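Local coordinates for protein NAD-dependent epimerase/dehydratase (Veillonella parvula DSM 2008, PDB 3R6D) that probably binds a nicotinamide dinucleotide through a Rossmann-type domain and is likely to act as an NAD-dependent epimerase or dehydratase, at residues A[24-29]-A[51-56]; A[34-39]-A[55-60]. All coordinates share one frame; numbering follows the deposited sequence. Where two conformers were deposited one is given.

Both contacts draw on strand 54-58 and share Thr-55 and Val-56, yet their chemistry differs. Interaction 1 joins the end of helix 22-28 to the turn leading into the strand, burying 237 Å² through side chains: a leucine packed on an imidazole face and a valine, and one arginine hydrogen-bonded to a carbonyl of the helix's last turn. Interaction 2 buries 490 Å² and is chiefly backbone pairing with the parallel neighbour, strand 33-37, closed at its far end by a tyrosine hydroxyl. Each is partly buried, about 17 Å from the chain centre. Their centres lie 15 Å apart, and packing of Val-54 CG1 on Leu-35 CD1, at 3.7 Å, connects them on one side of the sheet.

Interaction 1 (A[24-29]-A[51-56]); sequences TLLTYT and HERVTV
Leu-26 projects from the last turn of helix 22-28 and meets the imidazole of His-51 tip to tip. Its CD2 methyl sits over the centre of the ring, 3.7 Å from the centroid and only 11° off the normal, which defines a CH-pi contact. The other methyl, Leu-26 CD1, packs 3.8 Å from Val-54 CG2, the two side chains crossing at about a right angle. An in-plane bond at its edge helps to hold the ring's rotation: within the type I turn His-51 to Val-54, Arg-53 N donates in the ring plane to ND1 of His-51 (2.9 Å, 169°), so ND1 acts as acceptor.

Arg-53 passes on another side of the same leucine, whose CD2 lies over one guanidinium face, toward its rim. Bent at chi3 (-70°), the arginine brings NH2 to a lone pair of Leu-26 O, a bond of 2.8 Å with the acceptor near the guanidinium plane. Arg-53 NH1 lies 3.0 Å from Thr-29 O and is hydrogen-bonded to Met-31 O beyond the helix. Thr-29, the first residue to leave helical geometry, turns OG1 back onto Leu-25 O (2.7 Å). The guanidinium thus meets carbonyls at the helix's C-terminal end, where its positive charge would probably complement the dipole. An arginine side chain hydrogen-bonded to a last-turn carbonyl here ties a helix C-terminus to the turn before strand 54-58, which pairs with strand 33-37 in the Rossmann-type sheet.

Interaction 2 (A[34-39]-A[55-60]); sequences TLYGRQ and TVIEGS
Strands 34-37 and 55-58 run parallel, their axes 4.7 Å apart at closest approach and inclined by 23°, with Thr-34, Leu-35, Tyr-36 and Gly-37 paired with Thr-55 to Glu-58 in order. The register rests on alternating bonds: Leu-35 N to Thr-55 O, Ile-57 N to Leu-35 O (168°), and Gly-37 N to Ile-57 O, each nearly along the carbonyl axis. The last, Gly-59 N to Gly-37 O at 3.1 Å, instead comes from above the carbonyl plane, as the chains leave regular pairing.

On one face, Thr-34 CG2 meets Ile-57 CD1 at 3.7 Å, the side chains crossing obliquely. Tyr-36 places CG anti to its backbone N (chi1 -176°), which carries the ring along the neighbouring strand. Ile-57 CG2 lies at the ring edge, 3.9 Å from Tyr-36 CD1, while Gly-59 O sits over one face toward the rim. At the tip, Tyr-36 OH donates to Ser-60 O (2.7 Å), approaching from above the carbonyl plane. A CB modelled on Gly-59 would fall 2.2 Å from Tyr-36 OH, so this tight fit depends on the missing side chain. A leucine in place of Tyr-36 would lack the hydroxyl bond to Ser-60 O and the aromatic ring beside Ile-57 and Gly-59, and would probably leave the segment after the strand less firmly held.

On the other face Leu-35 and Val-56 touch Leu-40 of helix 40-43. The Tyr-36 and Ile-57 side touches Ala-70 of helix 68-71, and strand 8-11 pairs with the far edge of strand 33-37, so helices lie on both faces of this parallel part of the mixed sheet.

Interaction 1 (A[24-29]-A[51-56])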
loop_
_atom_site.group_PDB
_atom_site.type_symbol
_atom_site.label_atom_id
_atom_site.label_comp_id
_atom_site.label_asym_id
_atom_site.label_seq_id
_atom_site.Cartn_x
_atom_site.Cartn_y
_atom_site.Cartn_z
ATOM N N THR A 24 -1.970 -13.728 -1.895
ATOM C CA THR A 24 -0.964 -14.289 -0.986
ATOM C C THR A 24 -1.521 -14.505 0.403
ATOM O O THR A 24 -1.131 -15.464 1.069
ATOM C CB THR A 24 0.344 -13.459 -0.888
ATOM O OG1 THR A 24 0.252 -12.443 0.131
ATOM C CG2 THR A 24 0.697 -12.884 -2.186
ATOM N N LEU A 25 -2.386 -13.604 0.864
ATOM C CA LEU A 25 -2.964 -13.789 2.192
ATOM C C LEU A 25 -3.917 -14.987 2.209
ATOM O O LEU A 25 -4.025 -15.666 3.222
ATOM C CB LEU A 25 -3.620 -12.509 2.689
ATOM C CG LEU A 25 -2.678 -11.305 2.895
ATOM C CD1 LEU A 25 -3.484 -10.089 3.342
ATOM C CD2 LEU A 25 -1.537 -11.600 3.867
ATOM N N LEU A 26 -4.632 -15.226 1.118
ATOM C CA LEU A 26 -5.476 -16.406 1.092
ATOM C C LEU A 26 -4.640 -17.679 1.086
ATOM O O LEU A 26 -4.983 -18.631 1.791
ATOM C CB LEU A 26 -6.409 -16.370 -0.125
ATOM C CG LEU A 26 -7.490 -15.273 -0.080
ATOM C CD1 LEU A 26 -8.184 -15.167 -1.410
ATOM C CD2 LEU A 26 -8.473 -15.570 1.077
ATOM N N THR A 27 -3.577 -17.711 0.285
ATOM C CA THR A 27 -2.778 -18.927 0.131
ATOM C C THR A 27 -1.938 -19.222 1.374
ATOM O O THR A 27 -1.821 -20.393 1.788
ATOM C CB THR A 27 -1.880 -18.815 -1.096
ATOM O OG1 THR A 27 -2.734 -18.682 -2.238
ATOM C CG2 THR A 27 -1.015 -20.064 -1.275
ATOM N N TYR A 28 -1.381 -18.185 2.005
ATOM C CA TYR A 28 -0.301 -18.358 2.951
ATOM C C TYR A 28 -0.654 -17.932 4.373
ATOM O O TYR A 28 0.227 -17.981 5.234
ATOM C CB TYR A 28 0.989 -17.603 2.503
ATOM C CG TYR A 28 1.535 -18.180 1.213
ATOM C CD1 TYR A 28 2.101 -19.475 1.179
ATOM C CD2 TYR A 28 1.444 -17.474 0.024
ATOM C CE1 TYR A 28 2.573 -20.014 -0.004
ATOM C CE2 TYR A 28 1.966 -18.001 -1.170
ATOM C CZ TYR A 28 2.509 -19.278 -1.168
ATOM O OH TYR A 28 2.997 -19.829 -2.354
ATOM N N THR A 29 -1.899 -17.504 4.607
ATOM C CA THR A 29 -2.355 -17.197 5.967
ATOM C C THR A 29 -3.793 -17.669 6.171
ATOM O O THR A 29 -4.459 -18.077 5.219
ATOM C CB THR A 29 -2.312 -15.654 6.260
ATOM O OG1 THR A 29 -3.480 -15.021 5.736
ATOM C CG2 THR A 29 -1.056 -14.977 5.753
ATOM N N HIS A 51 -13.808 -17.053 -2.734
ATOM C CA HIS A 51 -13.168 -17.705 -1.580
ATOM C C HIS A 51 -13.947 -17.393 -0.294
ATOM O O HIS A 51 -14.363 -16.249 -0.071
ATOM C CB HIS A 51 -11.724 -17.185 -1.441
ATOM C CG HIS A 51 -10.884 -18.006 -0.511
ATOM N ND1 HIS A 51 -11.095 -18.066 0.859
ATOM C CD2 HIS A 51 -9.868 -18.858 -0.776
ATOM C CE1 HIS A 51 -10.215 -18.901 1.393
ATOM N NE2 HIS A 51 -9.450 -19.385 0.421
ATOM N N GLU A 52 -14.120 -18.403 0.553
ATOM C CA GLU A 52 -14.910 -18.238 1.797
ATOM C C GLU A 52 -14.357 -17.171 2.773
ATOM O O GLU A 52 -15.120 -16.643 3.619
ATOM C CB GLU A 52 -15.062 -19.571 2.534
ATOM C CG GLU A 52 -13.767 -20.164 2.998
ATOM C CD GLU A 52 -13.936 -21.476 3.750
ATOM O OE1 GLU A 52 -15.091 -21.972 3.894
ATOM O OE2 GLU A 52 -12.901 -22.011 4.211
ATOM N N ARG A 53 -13.061 -16.883 2.692
ATOM C CA ARG A 53 -12.477 -15.892 3.598
ATOM C C ARG A 53 -12.491 -14.472 3.031
ATOM O O ARG A 53 -11.915 -13.560 3.628
ATOM C CB ARG A 53 -11.083 -16.325 4.049
ATOM C CG ARG A 53 -11.147 -17.336 5.194
ATOM C CD ARG A 53 -9.763 -17.696 5.729
ATOM N NE ARG A 53 -8.959 -18.504 4.800
ATOM C CZ ARG A 53 -7.773 -18.200 4.261
ATOM N NH1 ARG A 53 -7.158 -17.014 4.470
ATOM N NH2 ARG A 53 -7.195 -19.104 3.475
ATOM N N VAL A 54 -13.185 -14.240 1.919
ATOM C CA VAL A 54 -13.293 -12.935 1.290
ATOM C C VAL A 54 -14.730 -12.425 1.371
ATOM O O VAL A 54 -15.663 -13.143 1.002
ATOM C CB VAL A 54 -12.857 -12.997 -0.193
ATOM C CG1 VAL A 54 -13.068 -11.672 -0.894
ATOM C CG2 VAL A 54 -11.376 -13.413 -0.268
ATOM N N THR A 55 -14.885 -11.194 1.856
ATOM C CA THR A 55 -16.150 -10.499 1.926
ATOM C C THR A 55 -16.006 -9.231 1.109
ATOM O O THR A 55 -15.025 -8.515 1.292
ATOM C CB THR A 55 -16.472 -10.139 3.381
ATOM O OG1 THR A 55 -16.517 -11.343 4.159
ATOM C CG2 THR A 55 -17.791 -9.397 3.483
ATOM N N VAL A 56 -16.962 -8.944 0.229
ATOM C CA VAL A 56 -16.995 -7.695 -0.563
ATOM C C VAL A 56 -18.012 -6.729 0.019
ATOM O O VAL A 56 -19.165 -7.147 0.283
ATOM C CB VAL A 56 -17.397 -7.957 -2.046
ATOM C CG1 VAL A 56 -17.661 -6.628 -2.820
ATOM C CG2 VAL A 56 -16.328 -8.789 -2.732
#

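Interaction 2 (A[34-39]-A[55-60])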
loop_
_atom_site.group_PDB
_atom_site.type_symbol
_atom_site.label_atom_id
_atom_site.label_comp_id
_atom_site.label_asym_id
_atom_site.label_seq_id
_atom_site.Cartn_x
_atom_site.Cartn_y
_atom_site.Cartn_z
ATOM N N THR A 34 -11.662 -8.401 4.012
ATOM C CA THR A 34 -12.763 -7.601 3.494
ATOM C C THR A 34 -12.232 -6.694 2.407
ATOM O O THR A 34 -11.228 -5.994 2.624
ATOM C CB THR A 34 -13.396 -6.793 4.622
ATOM O OG1 THR A 34 -13.924 -7.707 5.581
ATOM C CG2 THR A 34 -14.492 -5.891 4.142
ATOM N N LEU A 35 -12.872 -6.741 1.246
ATOM C CA LEU A 35 -12.514 -5.908 0.099
ATOM C C LEU A 35 -13.571 -4.820 -0.077
ATOM O O LEU A 35 -14.761 -5.150 -0.164
ATOM C CB LEU A 35 -12.444 -6.756 -1.180
ATOM C CG LEU A 35 -11.500 -7.958 -1.098
ATOM C CD1 LEU A 35 -11.526 -8.730 -2.437
ATOM C CD2 LEU A 35 -10.066 -7.573 -0.756
ATOM N N TYR A 36 -13.162 -3.537 -0.106
ATOM C CA TYR A 36 -14.101 -2.420 -0.262
ATOM C C TYR A 36 -13.898 -1.775 -1.601
ATOM O O TYR A 36 -12.748 -1.468 -1.975
ATOM C CB TYR A 36 -13.800 -1.387 0.807
ATOM C CG TYR A 36 -14.768 -0.217 0.818
ATOM C CD1 TYR A 36 -16.095 -0.400 1.208
ATOM C CD2 TYR A 36 -14.368 1.068 0.441
ATOM C CE1 TYR A 36 -17.000 0.681 1.252
ATOM C CE2 TYR A 36 -15.274 2.149 0.471
ATOM C CZ TYR A 36 -16.588 1.938 0.870
ATOM O OH TYR A 36 -17.498 2.974 0.952
ATOM N N GLY A 37 -14.984 -1.530 -2.335
ATOM C CA GLY A 37 -14.835 -0.814 -3.610
ATOM C C GLY A 37 -16.038 -0.986 -4.503
ATOM O O GLY A 37 -17.117 -1.416 -4.059
ATOM N N ARG A 38 -15.829 -0.623 -5.769
ATOM C CA ARG A 38 -16.891 -0.505 -6.771
ATOM C C ARG A 38 -16.786 -1.684 -7.729
ATOM O O ARG A 38 -15.701 -1.942 -8.263
ATOM C CB ARG A 38 -16.718 0.821 -7.492
ATOM C CG ARG A 38 -17.724 1.029 -8.606
ATOM C CD ARG A 38 -17.356 2.232 -9.471
ATOM N NE ARG A 38 -16.156 1.984 -10.283
ATOM C CZ ARG A 38 -14.958 2.526 -10.088
ATOM N NH1 ARG A 38 -14.713 3.357 -9.063
ATOM N NH2 ARG A 38 -13.980 2.207 -10.924
ATOM N N GLN A 39 -17.896 -2.387 -7.970
ATOM C CA GLN A 39 -17.928 -3.503 -8.950
ATOM C C GLN A 39 -16.812 -4.508 -8.714
ATOM O O GLN A 39 -16.287 -5.077 -9.654
ATOM C CB GLN A 39 -17.919 -3.012 -10.414
ATOM C CG GLN A 39 -19.220 -2.287 -10.756
ATOM C CD GLN A 39 -20.414 -3.226 -10.616
ATOM O OE1 GLN A 39 -20.392 -4.367 -11.131
ATOM N NE2 GLN A 39 -21.471 -2.751 -9.977
ATOM N N THR A 55 -14.885 -11.194 1.856
ATOM C CA THR A 55 -16.150 -10.499 1.926
ATOM C C THR A 55 -16.006 -9.231 1.109
ATOM O O THR A 55 -15.025 -8.515 1.292
ATOM C CB THR A 55 -16.472 -10.139 3.381
ATOM O OG1 THR A 55 -16.517 -11.343 4.159
ATOM C CG2 THR A 55 -17.791 -9.397 3.483
ATOM N N VAL A 56 -16.962 -8.944 0.229
ATOM C CA VAL A 56 -16.995 -7.695 -0.563
ATOM C C VAL A 56 -18.012 -6.729 0.019
ATOM O O VAL A 56 -19.165 -7.147 0.283
ATOM C CB VAL A 56 -17.397 -7.957 -2.046
ATOM C CG1 VAL A 56 -17.661 -6.628 -2.820
ATOM C CG2 VAL A 56 -16.328 -8.789 -2.732
ATOM N N ILE A 57 -17.629 -5.458 0.174
ATOM C CA ILE A 57 -18.544 -4.395 0.580
ATOM C C ILE A 57 -18.481 -3.288 -0.459
ATOM O O ILE A 57 -17.399 -2.781 -0.775
ATOM C CB ILE A 57 -18.219 -3.857 1.990
ATOM C CG1 ILE A 57 -18.351 -5.003 3.020
ATOM C CG2 ILE A 57 -19.096 -2.622 2.316
ATOM C CD1 ILE A 57 -17.962 -4.662 4.419
ATOM N N GLU A 58 -19.640 -2.931 -0.991
ATOM C CA GLU A 58 -19.788 -1.887 -2.019
ATOM C C GLU A 58 -19.631 -0.495 -1.463
ATOM O O GLU A 58 -20.170 -0.185 -0.396
ATOM C CB GLU A 58 -21.232 -2.029 -2.601
ATOM C CG GLU A 58 -21.649 -0.996 -3.649
ATOM C CD GLU A 58 -22.170 0.328 -3.102
ATOM O OE1 GLU A 58 -23.105 0.383 -2.247
ATOM O OE2 GLU A 58 -21.688 1.365 -3.601
ATOM N N GLY A 59 -18.895 0.356 -2.178
ATOM C CA GLY A 59 -18.862 1.765 -1.879
ATOM C C GLY A 59 -17.620 2.453 -2.392
ATOM O O GLY A 59 -16.730 1.843 -3.001
ATOM N N SER A 60 -17.612 3.763 -2.184
ATOM C CA SER A 60 -16.483 4.618 -2.533
ATOM C C SER A 60 -16.010 5.315 -1.284
ATOM O O SER A 60 -16.624 5.236 -0.202
ATOM C CB SER A 60 -16.941 5.671 -3.547
ATOM O OG SER A 60 -17.626 6.720 -2.841
#